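Local coordinates for Lin1840 protein (Listeria innocua serovar 6a, PDB 4ZO7) that probably hydrolyses terminal, non-reducing beta-D-glucosyl residues, releasing beta-D-glucose, and also binds magnesium, at residues 148-153 / 507-512; 374-379 / 548-553; 511-516 / 593-598. The protein carries 2 engineered substitutions. All coordinates share one frame; numbering follows the deposited sequence.

Overall arrangement
All three contacts are largely buried, but they join different parts of the enzyme. Interaction 1 bridges the N-terminal barrel domain and the C-terminal alpha/beta domain, and its 148-153 loop also reaches a bound glucose. Interactions 2 and 3 lie within the C-terminal domain and share a second glucose, far from the first. Interaction 2 is an aliphatic core at an edge strand; interaction 3 is aromatic, with an exposed lysine at its border. Segments 507-512 and 511-516 overlap, while Pro509 and Val150 pack on Met552 of interaction 2, and Leu550 packs on Tyr596 of interaction 3. Direct polar bonding across the segments is confined to one weak backbone bond in interaction 2.

Interaction 1 of 3, residues 148-153 / 507-512; sequences GRVMES and GRPLEV. With GLC (alpha-D-glucopyranose), chain I.
The guanidinium of Arg508 approaches Gly148 obliquely, its NH2 lying 3.6 Å from Gly148 CA, and one of its faces carries a water 3.9 Å above the centre of the plane. A second guanidinium, that of Arg149, points the other way and works by its edge: Glu152 and an alpha-D-glucopyranose both lie near its plane. Arg149 takes Glu152 side-on, NE to OE2 at 2.8 Å with an N-H...O angle of 161° and NH2 to OE1, meeting both carboxylate oxygens on their syn sides. Beyond this salt bridge, Arg149 NH1 donates to O2 of the sugar at 3.1 Å and Arg149 NH2 to its O3 at 2.8 Å. The same glucose is bound by Asp91, Lys191, His192 and Trp271, which together line the sugar pocket of the barrel domain.

Between the segments themselves there is no direct hydrogen bond; they meet by van der Waals contact and through a water. Gly507 O rests 3.3 Å from Met151 CB, beside CG2 of Val150. The Val150 and Arg508 side chains cross at about a right angle, Val150 CG2 touching Arg508 CB at 3.8 Å and also lying near Pro509 CD. The water over Arg508 donates to Gly148 O at 2.7 Å and, more weakly, to Gly507 O. A bend at chi3 (56°) turns the end of Arg508 back toward the 3-10 turn 148-152, where its charge is met by Glu466 and its N-H groups by the carbonyls of Pro145, Trp470 and Gly475.

One buried arginine therefore serves the junction of the barrel and alpha/beta domains, while the other serves the sugar. Because Glu152 fixes the rotation of the Arg149 guanidinium and would probably balance its charge, it acts as a second-shell residue that positions a first-shell sugar ligand.

Interaction 2 of 3, residues 374-379 / 548-553; sequences SAVLLE and GKLSMS. With BGC (beta-D-glucopyranose), chain D.
Ala375, where the chain leaves helix 361-374, turns its carbonyl to Gly548, whose N donates a weak, bent hydrogen bond to Ala375 O (3.2 Å, 122°) and whose CA makes a CH...O contact with the same oxygen. A water extends the join, accepting from Leu377 N at 2.9 Å and donating to Gly548 O at 2.7 Å.

The side chains form an aliphatic cluster. Val376 places CG1 anti to the backbone N (chi1 -179°), against CD2 of Leu550 at 4.0 Å, while its CG2 covers the backbone of Gly548 and Lys549. Leu550 CD2 also meets Leu378 CD2 at 4.1 Å; both neighbours cross Leu550 at about a right angle. Farther along, the carboxylate of Glu379 receives O4 of a beta-D-glucopyranose on OE2 at 2.7 Å, and O3 on OE1.

Leu378 and Glu379 face Leu522 as a classic beta bulge. The strand 376-380 edges the mixed sheet, antiparallel to 521-524. Ser374, Val376 and Ser551 pack on helix 103-109 of the barrel domain, while Lys549 reaches strand 638-648 through a salt bridge to Glu640.

Interaction 3 of 3, residues 511-516 / 593-598; sequences EVKELA and EPFYPF. With BGC (beta-D-glucopyranose), chain D.
Phe595 and Tyr596, a classic beta bulge facing Phe554, pack in the alpha/beta domain of this family 3 glycosidase against the start of helix 513-518.

The CH-pi contact comes from the helix. Lys513 CA stands over one face of the Phe595 ring, 4.0 Å from its centroid and 18° off the normal, and Lys513 CG reaches Phe595 CE1 at 3.6 Å. With CG anti to the backbone N (chi1 -170°), Phe595 carries its ring out to this first turn, while the extended lysine chain runs on past the ring and leads its amine away. On the opposite face of the ring lies the hydroxymethyl group of a beta-D-glucopyranose, so that the phenyl group is held between helix and sugar.

Apolar contacts join Val512 and Ala516 to the two rings. CG2 of Val512 touches both aromatics, Tyr596 CE2 at 3.6 Å and Phe595 CD2 at 4.0 Å, coming at each ring obliquely. Ala516 CB meets the edge of the phenyl ring near its plane, 3.9 Å from Phe595 CE2, and also lies beside the tyrosine hydroxyl. The two rings touch each other as well, Phe595 CD2 sitting over the centre of the Tyr596 ring.

Polar groups act around this core rather than across it. Val512 O accepts from Leu515 N and Ala516 N, holding the first helical turn, and the Tyr596 hydroxyl turns to Glu379, another sugar ligand. The bulge itself contributes a backbone acceptor to the glucose: O6 of the sugar donates to Phe595 O at 2.6 Å.

Interaction 1 of 3, residues 148-153 / 507-512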
loop_
_atom_site.group_PDB
_atom_site.type_symbol
_atom_site.label_atom_id
_atom_site.label_comp_id
_atom_site.label_asym_id
_atom_site.label_seq_id
_atom_site.Cartn_x
_atom_site.Cartn_y
_atom_site.Cartn_z
ATOM N N GLY A 148 3.441 5.087 13.269
ATOM C CA GLY A 148 3.467 5.992 14.393
ATOM C C GLY A 148 4.152 7.309 14.152
ATOM O O GLY A 148 3.867 8.287 14.849
ATOM N N ARG A 149 5.055 7.333 13.175
ATOM C CA ARG A 149 5.923 8.466 12.982
ATOM C C ARG A 149 5.267 9.551 12.141
ATOM O O ARG A 149 5.895 10.568 11.872
ATOM C CB ARG A 149 7.279 8.019 12.379
ATOM C CG ARG A 149 7.901 6.875 13.172
ATOM C CD ARG A 149 9.323 6.673 12.799
ATOM N NE ARG A 149 10.111 7.728 13.365
ATOM C CZ ARG A 149 11.407 7.697 13.619
ATOM N NH1 ARG A 149 12.154 6.645 13.356
ATOM N NH2 ARG A 149 11.942 8.745 14.209
ATOM N N VAL A 150 3.987 9.398 11.755
ATOM C CA VAL A 150 3.295 10.517 11.090
ATOM C C VAL A 150 3.321 11.778 11.972
ATOM O O VAL A 150 3.211 12.899 11.483
ATOM C CB VAL A 150 1.862 10.193 10.647
ATOM C CG1 VAL A 150 1.876 9.047 9.673
ATOM C CG2 VAL A 150 1.003 9.849 11.853
ATOM N N MET A 151 3.443 11.588 13.273
ATOM C CA MET A 151 3.448 12.752 14.210
ATOM C C MET A 151 4.589 13.732 13.969
ATOM O O MET A 151 4.468 14.905 14.305
ATOM C CB MET A 151 3.472 12.256 15.639
ATOM C CG MET A 151 4.701 11.450 16.013
ATOM S SD MET A 151 5.496 11.943 17.565
ATOM C CE MET A 151 5.972 13.598 17.069
ATOM N N GLU A 152 5.652 13.244 13.356
ATOM C CA GLU A 152 6.930 13.950 13.120
ATOM C C GLU A 152 6.954 14.644 11.753
ATOM O O GLU A 152 7.802 15.469 11.506
ATOM C CB GLU A 152 8.094 12.943 13.129
ATOM C CG GLU A 152 8.426 12.273 14.459
ATOM C CD GLU A 152 9.231 10.996 14.271
ATOM O OE1 GLU A 152 10.388 11.134 13.865
ATOM O OE2 GLU A 152 8.720 9.864 14.532
ATOM N N SER A 153 6.007 14.321 10.892
ATOM C CA SER A 153 5.899 14.900 9.558
ATOM C C SER A 153 4.882 15.973 9.607
ATOM O O SER A 153 4.038 16.010 10.523
ATOM C CB SER A 153 5.362 13.841 8.606
ATOM O OG SER A 153 5.184 14.356 7.278
ATOM N N GLY A 507 -1.795 11.765 18.029
ATOM C CA GLY A 507 -0.560 11.889 17.236
ATOM C C GLY A 507 -0.704 11.487 15.788
ATOM O O GLY A 507 0.314 11.531 15.038
ATOM N N ARG A 508 -1.923 11.100 15.371
ATOM C CA ARG A 508 -2.202 10.583 13.996
ATOM C C ARG A 508 -3.625 10.838 13.703
ATOM O O ARG A 508 -4.417 10.968 14.645
ATOM C CB ARG A 508 -2.045 9.036 13.899
ATOM C CG ARG A 508 -2.828 8.283 14.988
ATOM C CD ARG A 508 -3.093 6.783 14.804
ATOM N NE ARG A 508 -1.839 6.047 14.610
ATOM C CZ ARG A 508 -1.030 5.593 15.566
ATOM N NH1 ARG A 508 -1.293 5.761 16.863
ATOM N NH2 ARG A 508 0.079 4.981 15.215
ATOM N N PRO A 509 -3.996 10.871 12.404
ATOM C CA PRO A 509 -5.405 10.710 12.038
ATOM C C PRO A 509 -5.968 9.489 12.641
ATOM O O PRO A 509 -5.324 8.418 12.643
ATOM C CB PRO A 509 -5.365 10.540 10.510
ATOM C CG PRO A 509 -4.132 11.313 10.091
ATOM C CD PRO A 509 -3.145 11.063 11.222
ATOM N N LEU A 510 -7.201 9.607 13.076
ATOM C CA LEU A 510 -7.972 8.486 13.603
ATOM C C LEU A 510 -9.337 8.398 12.883
ATOM O O LEU A 510 -9.780 9.373 12.253
ATOM C CB LEU A 510 -8.209 8.684 15.094
ATOM C CG LEU A 510 -6.935 8.551 15.947
ATOM C CD1 LEU A 510 -7.183 9.119 17.318
ATOM C CD2 LEU A 510 -6.534 7.073 16.060
ATOM N N GLU A 511 -10.032 7.300 13.112
ATOM C CA GLU A 511 -11.421 7.144 12.709
ATOM C C GLU A 511 -12.271 7.958 13.713
ATOM O O GLU A 511 -12.567 7.498 14.855
ATOM C CB GLU A 511 -11.885 5.673 12.755
ATOM C CG GLU A 511 -11.119 4.663 11.878
ATOM C CD GLU A 511 -11.682 3.228 11.857
ATOM O OE1 GLU A 511 -12.775 2.950 12.435
ATOM O OE2 GLU A 511 -11.020 2.356 11.236
ATOM N N VAL A 512 -12.687 9.128 13.291
ATOM C CA VAL A 512 -13.516 10.008 14.133
ATOM C C VAL A 512 -14.999 10.098 13.714
ATOM O O VAL A 512 -15.745 10.855 14.319
ATOM C CB VAL A 512 -12.921 11.410 14.209
ATOM C CG1 VAL A 512 -11.469 11.273 14.643
ATOM C CG2 VAL A 512 -13.039 12.146 12.890
HETATM C C1 GLC I . 16.950 7.030 15.079
HETATM C C2 GLC I . 15.634 7.668 14.554
HETATM C C3 GLC I . 15.797 9.175 14.344
HETATM C C4 GLC I . 16.453 9.858 15.539
HETATM C C5 GLC I . 17.736 9.138 15.896
HETATM C C6 GLC I . 18.429 9.781 17.107
HETATM O O1 GLC I . 17.997 6.933 14.116
HETATM O O2 GLC I . 15.203 7.163 13.313
HETATM O O3 GLC I . 14.573 9.788 14.006
HETATM O O4 GLC I . 16.747 11.161 15.164
HETATM O O5 GLC I . 17.454 7.772 16.186
HETATM O O6 GLC I . 17.624 9.589 18.223
HETATM O O HOH W 1 1.292 8.813 15.541
#

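Interaction 2 of 3, residues 374-379 / 548-553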
loop_
_atom_site.group_PDB
_atom_site.type_symbol
_atom_site.label_atom_id
_atom_site.label_comp_id
_atom_site.label_asym_id
_atom_site.label_seq_id
_atom_site.Cartn_x
_atom_site.Cartn_y
_atom_site.Cartn_z
ATOM N N SER A 374 -2.413 25.827 15.311
ATOM C CA SER A 374 -2.294 24.426 14.829
ATOM C C SER A 374 -3.515 23.569 15.039
ATOM O O SER A 374 -3.728 22.573 14.307
ATOM C CB SER A 374 -1.098 23.751 15.509
ATOM O OG SER A 374 0.128 24.432 15.168
ATOM N N ALA A 375 -4.296 23.891 16.075
ATOM C CA ALA A 375 -5.466 23.123 16.341
ATOM C C ALA A 375 -6.433 23.254 15.141
ATOM O O ALA A 375 -6.428 24.286 14.479
ATOM C CB ALA A 375 -6.136 23.599 17.559
ATOM N N VAL A 376 -7.215 22.203 14.879
ATOM C CA VAL A 376 -8.198 22.200 13.770
ATOM C C VAL A 376 -9.646 22.026 14.290
ATOM O O VAL A 376 -9.956 21.049 14.900
ATOM C CB VAL A 376 -7.911 21.071 12.761
ATOM C CG1 VAL A 376 -8.913 21.094 11.600
ATOM C CG2 VAL A 376 -6.459 21.129 12.291
ATOM N N LEU A 377 -10.519 22.989 14.021
ATOM C CA LEU A 377 -11.925 22.852 14.322
ATOM C C LEU A 377 -12.564 22.036 13.238
ATOM O O LEU A 377 -12.630 22.504 12.102
ATOM C CB LEU A 377 -12.640 24.227 14.399
ATOM C CG LEU A 377 -14.132 24.276 14.832
ATOM C CD1 LEU A 377 -14.246 23.722 16.258
ATOM C CD2 LEU A 377 -14.628 25.723 14.738
ATOM N N LEU A 378 -13.056 20.849 13.597
ATOM C CA LEU A 378 -13.650 19.886 12.664
ATOM C C LEU A 378 -15.192 19.961 12.553
ATOM O O LEU A 378 -15.749 19.753 11.481
ATOM C CB LEU A 378 -13.144 18.446 13.034
ATOM C CG LEU A 378 -11.631 18.274 12.908
ATOM C CD1 LEU A 378 -11.162 16.869 13.273
ATOM C CD2 LEU A 378 -11.221 18.502 11.478
ATOM N N GLU A 379 -15.866 20.204 13.682
ATOM C CA GLU A 379 -17.343 20.376 13.692
ATOM C C GLU A 379 -17.738 21.464 14.705
ATOM O O GLU A 379 -17.109 21.615 15.747
ATOM C CB GLU A 379 -18.118 19.089 14.039
ATOM C CG GLU A 379 -17.769 17.808 13.268
ATOM C CD GLU A 379 -18.342 17.729 11.848
ATOM O OE1 GLU A 379 -19.191 18.603 11.458
ATOM O OE2 GLU A 379 -17.920 16.769 11.117
ATOM N N GLY A 548 -6.559 26.404 12.108
ATOM C CA GLY A 548 -5.731 25.331 11.536
ATOM C C GLY A 548 -6.540 24.551 10.495
ATOM O O GLY A 548 -7.767 24.578 10.533
ATOM N N LYS A 549 -5.834 23.941 9.528
ATOM C CA LYS A 549 -6.440 23.101 8.458
ATOM C C LYS A 549 -5.757 21.761 8.415
ATOM O O LYS A 549 -4.575 21.660 8.705
ATOM C CB LYS A 549 -6.277 23.752 7.109
ATOM C CG LYS A 549 -6.788 25.189 6.969
ATOM C CD LYS A 549 -8.299 25.417 7.077
ATOM C CE LYS A 549 -8.681 26.802 6.557
ATOM N NZ LYS A 549 -10.171 26.957 6.553
ATOM N N LEU A 550 -6.447 20.704 8.049
ATOM C CA LEU A 550 -5.811 19.380 8.064
ATOM C C LEU A 550 -4.709 19.369 7.055
ATOM O O LEU A 550 -4.948 19.708 5.915
ATOM C CB LEU A 550 -6.831 18.284 7.741
ATOM C CG LEU A 550 -7.915 18.128 8.850
ATOM C CD1 LEU A 550 -8.948 17.150 8.354
ATOM C CD2 LEU A 550 -7.410 17.696 10.229
ATOM N N SER A 551 -3.537 18.904 7.453
ATOM C CA SER A 551 -2.445 18.644 6.500
ATOM C C SER A 551 -2.306 17.144 6.136
ATOM O O SER A 551 -1.398 16.747 5.387
ATOM C CB SER A 551 -1.159 19.175 7.075
ATOM O OG SER A 551 -0.895 18.449 8.232
ATOM N N MET A 552 -3.260 16.342 6.657
ATOM C CA MET A 552 -3.352 14.945 6.419
ATOM C C MET A 552 -4.822 14.520 6.411
ATOM O O MET A 552 -5.578 14.923 7.258
ATOM C CB MET A 552 -2.539 14.159 7.413
ATOM C CG MET A 552 -2.308 12.721 6.918
ATOM S SD MET A 552 -1.079 11.888 7.939
ATOM C CE MET A 552 -0.760 10.379 7.066
ATOM N N SER A 553 -5.221 13.720 5.430
ATOM C CA SER A 553 -6.585 13.272 5.297
ATOM C C SER A 553 -7.023 12.353 6.491
ATOM O O SER A 553 -6.200 11.566 7.068
ATOM C CB SER A 553 -6.747 12.521 3.957
ATOM O OG SER A 553 -6.514 13.356 2.874
HETATM C C2 BGC D . -18.295 18.712 7.008
HETATM C C3 BGC D . -18.677 17.904 8.263
HETATM C C4 BGC D . -19.151 16.514 7.871
HETATM C C5 BGC D . -18.113 15.868 6.933
HETATM C C6 BGC D . -18.476 14.450 6.511
HETATM C C1 BGC D . -17.261 17.957 6.167
HETATM O O1 BGC D . -16.850 18.751 5.038
HETATM O O2 BGC D . -17.761 19.978 7.380
HETATM O O3 BGC D . -19.623 18.610 9.075
HETATM O O4 BGC D . -19.157 15.676 9.026
HETATM O O5 BGC D . -17.841 16.698 5.793
HETATM O O6 BGC D . -17.419 13.940 5.705
HETATM O O HOH W 2 -9.701 25.201 12.358
#

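Interaction 3 of 3, residues 511-516 / 593-598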
loop_
_atom_site.group_PDB
_atom_site.type_symbol
_atom_site.label_atom_id
_atom_site.label_comp_id
_atom_site.label_asym_id
_atom_site.label_seq_id
_atom_site.Cartn_x
_atom_site.Cartn_y
_atom_site.Cartn_z
ATOM N N GLU A 511 -10.032 7.300 13.112
ATOM C CA GLU A 511 -11.421 7.144 12.709
ATOM C C GLU A 511 -12.271 7.958 13.713
ATOM O O GLU A 511 -12.567 7.498 14.855
ATOM C CB GLU A 511 -11.885 5.673 12.755
ATOM C CG GLU A 511 -11.119 4.663 11.878
ATOM C CD GLU A 511 -11.682 3.228 11.857
ATOM O OE1 GLU A 511 -12.775 2.950 12.435
ATOM O OE2 GLU A 511 -11.020 2.356 11.236
ATOM N N VAL A 512 -12.687 9.128 13.291
ATOM C CA VAL A 512 -13.516 10.008 14.133
ATOM C C VAL A 512 -14.999 10.098 13.714
ATOM O O VAL A 512 -15.745 10.855 14.319
ATOM C CB VAL A 512 -12.921 11.410 14.209
ATOM C CG1 VAL A 512 -11.469 11.273 14.643
ATOM C CG2 VAL A 512 -13.039 12.146 12.890
ATOM N N LYS A 513 -15.448 9.362 12.703
ATOM C CA LYS A 513 -16.837 9.498 12.292
ATOM C C LYS A 513 -17.819 9.352 13.473
ATOM O O LYS A 513 -18.731 10.191 13.695
ATOM C CB LYS A 513 -17.162 8.525 11.201
ATOM C CG LYS A 513 -18.580 8.623 10.765
ATOM C CD LYS A 513 -18.858 7.683 9.606
ATOM C CE LYS A 513 -20.265 7.897 9.101
ATOM N NZ LYS A 513 -20.495 6.922 8.035
ATOM N N GLU A 514 -17.639 8.294 14.233
ATOM C CA GLU A 514 -18.495 8.061 15.437
ATOM C C GLU A 514 -18.426 9.185 16.480
ATOM O O GLU A 514 -19.335 9.305 17.280
ATOM C CB GLU A 514 -18.129 6.733 16.095
ATOM C CG GLU A 514 -18.549 5.536 15.283
ATOM C CD GLU A 514 -17.698 4.321 15.616
ATOM O OE1 GLU A 514 -17.674 3.900 16.773
ATOM O OE2 GLU A 514 -17.003 3.805 14.724
ATOM N N LEU A 515 -17.333 9.961 16.491
ATOM C CA LEU A 515 -17.145 11.020 17.464
ATOM C C LEU A 515 -17.878 12.263 16.925
ATOM O O LEU A 515 -18.685 12.874 17.624
ATOM C CB LEU A 515 -15.648 11.287 17.687
ATOM C CG LEU A 515 -14.764 10.191 18.275
ATOM C CD1 LEU A 515 -13.356 10.747 18.571
ATOM C CD2 LEU A 515 -15.369 9.557 19.526
ATOM N N ALA A 516 -17.685 12.571 15.639
ATOM C CA ALA A 516 -18.498 13.609 15.009
ATOM C C ALA A 516 -20.005 13.374 15.151
ATOM O O ALA A 516 -20.759 14.339 15.394
ATOM C CB ALA A 516 -18.132 13.817 13.548
ATOM N N GLU A 593 -14.296 9.446 -0.681
ATOM C CA GLU A 593 -13.760 10.622 -0.040
ATOM C C GLU A 593 -13.313 10.224 1.352
ATOM O O GLU A 593 -13.986 9.402 2.016
ATOM C CB GLU A 593 -14.806 11.736 0.107
ATOM C CG GLU A 593 -15.323 12.298 -1.211
ATOM C CD GLU A 593 -16.237 11.353 -2.006
ATOM O OE1 GLU A 593 -16.818 10.393 -1.445
ATOM O OE2 GLU A 593 -16.380 11.620 -3.208
ATOM N N PRO A 594 -12.232 10.847 1.831
ATOM C CA PRO A 594 -11.918 10.681 3.258
ATOM C C PRO A 594 -13.011 11.327 4.120
ATOM O O PRO A 594 -13.818 12.133 3.624
ATOM C CB PRO A 594 -10.553 11.367 3.407
ATOM C CG PRO A 594 -10.548 12.367 2.333
ATOM C CD PRO A 594 -11.357 11.834 1.179
ATOM N N PHE A 595 -13.039 11.020 5.403
ATOM C CA PHE A 595 -14.086 11.611 6.240
ATOM C C PHE A 595 -13.907 13.144 6.264
ATOM O O PHE A 595 -14.873 13.898 6.210
ATOM C CB PHE A 595 -14.126 11.017 7.661
ATOM C CG PHE A 595 -15.345 11.443 8.455
ATOM C CD1 PHE A 595 -16.617 11.023 8.055
ATOM C CD2 PHE A 595 -15.230 12.307 9.563
ATOM C CE1 PHE A 595 -17.729 11.464 8.723
ATOM C CE2 PHE A 595 -16.360 12.712 10.270
ATOM C CZ PHE A 595 -17.607 12.294 9.836
ATOM N N TYR A 596 -12.657 13.598 6.355
ATOM C CA TYR A 596 -12.275 15.020 6.275
ATOM C C TYR A 596 -11.036 15.095 5.325
ATOM O O TYR A 596 -10.078 14.301 5.465
ATOM C CB TYR A 596 -11.869 15.600 7.630
ATOM C CG TYR A 596 -12.936 15.631 8.742
ATOM C CD1 TYR A 596 -14.173 16.224 8.551
ATOM C CD2 TYR A 596 -12.672 15.109 10.001
ATOM C CE1 TYR A 596 -15.129 16.278 9.567
ATOM C CE2 TYR A 596 -13.614 15.155 11.023
ATOM C CZ TYR A 596 -14.843 15.745 10.812
ATOM O OH TYR A 596 -15.825 15.766 11.840
ATOM N N PRO A 597 -11.075 15.994 4.338
ATOM C CA PRO A 597 -10.012 16.166 3.366
ATOM C C PRO A 597 -8.898 17.099 3.768
ATOM O O PRO A 597 -9.032 17.910 4.695
ATOM C CB PRO A 597 -10.751 16.758 2.158
ATOM C CG PRO A 597 -11.819 17.597 2.784
ATOM C CD PRO A 597 -12.109 17.012 4.165
ATOM N N PHE A 598 -7.814 17.043 2.993
ATOM C CA PHE A 598 -6.695 17.965 3.158
ATOM C C PHE A 598 -7.166 19.414 3.005
ATOM O O PHE A 598 -7.992 19.750 2.078
ATOM C CB PHE A 598 -5.705 17.675 2.076
ATOM C CG PHE A 598 -4.491 18.580 2.078
ATOM C CD1 PHE A 598 -3.352 18.248 2.808
ATOM C CD2 PHE A 598 -4.428 19.700 1.270
ATOM C CE1 PHE A 598 -2.234 19.072 2.815
ATOM C CE2 PHE A 598 -3.276 20.506 1.256
ATOM C CZ PHE A 598 -2.180 20.175 1.993
HETATM C C2 BGC D . -18.295 18.712 7.008
HETATM C C3 BGC D . -18.677 17.904 8.263
HETATM C C4 BGC D . -19.151 16.514 7.871
HETATM C C5 BGC D . -18.113 15.868 6.933
HETATM C C6 BGC D . -18.476 14.450 6.511
HETATM C C1 BGC D . -17.261 17.957 6.167
HETATM O O1 BGC D . -16.850 18.751 5.038
HETATM O O2 BGC D . -17.761 19.978 7.380
HETATM O O3 BGC D . -19.623 18.610 9.075
HETATM O O4 BGC D . -19.157 15.676 9.026
HETATM O O5 BGC D . -17.841 16.698 5.793
HETATM O O6 BGC D . -17.419 13.940 5.705
#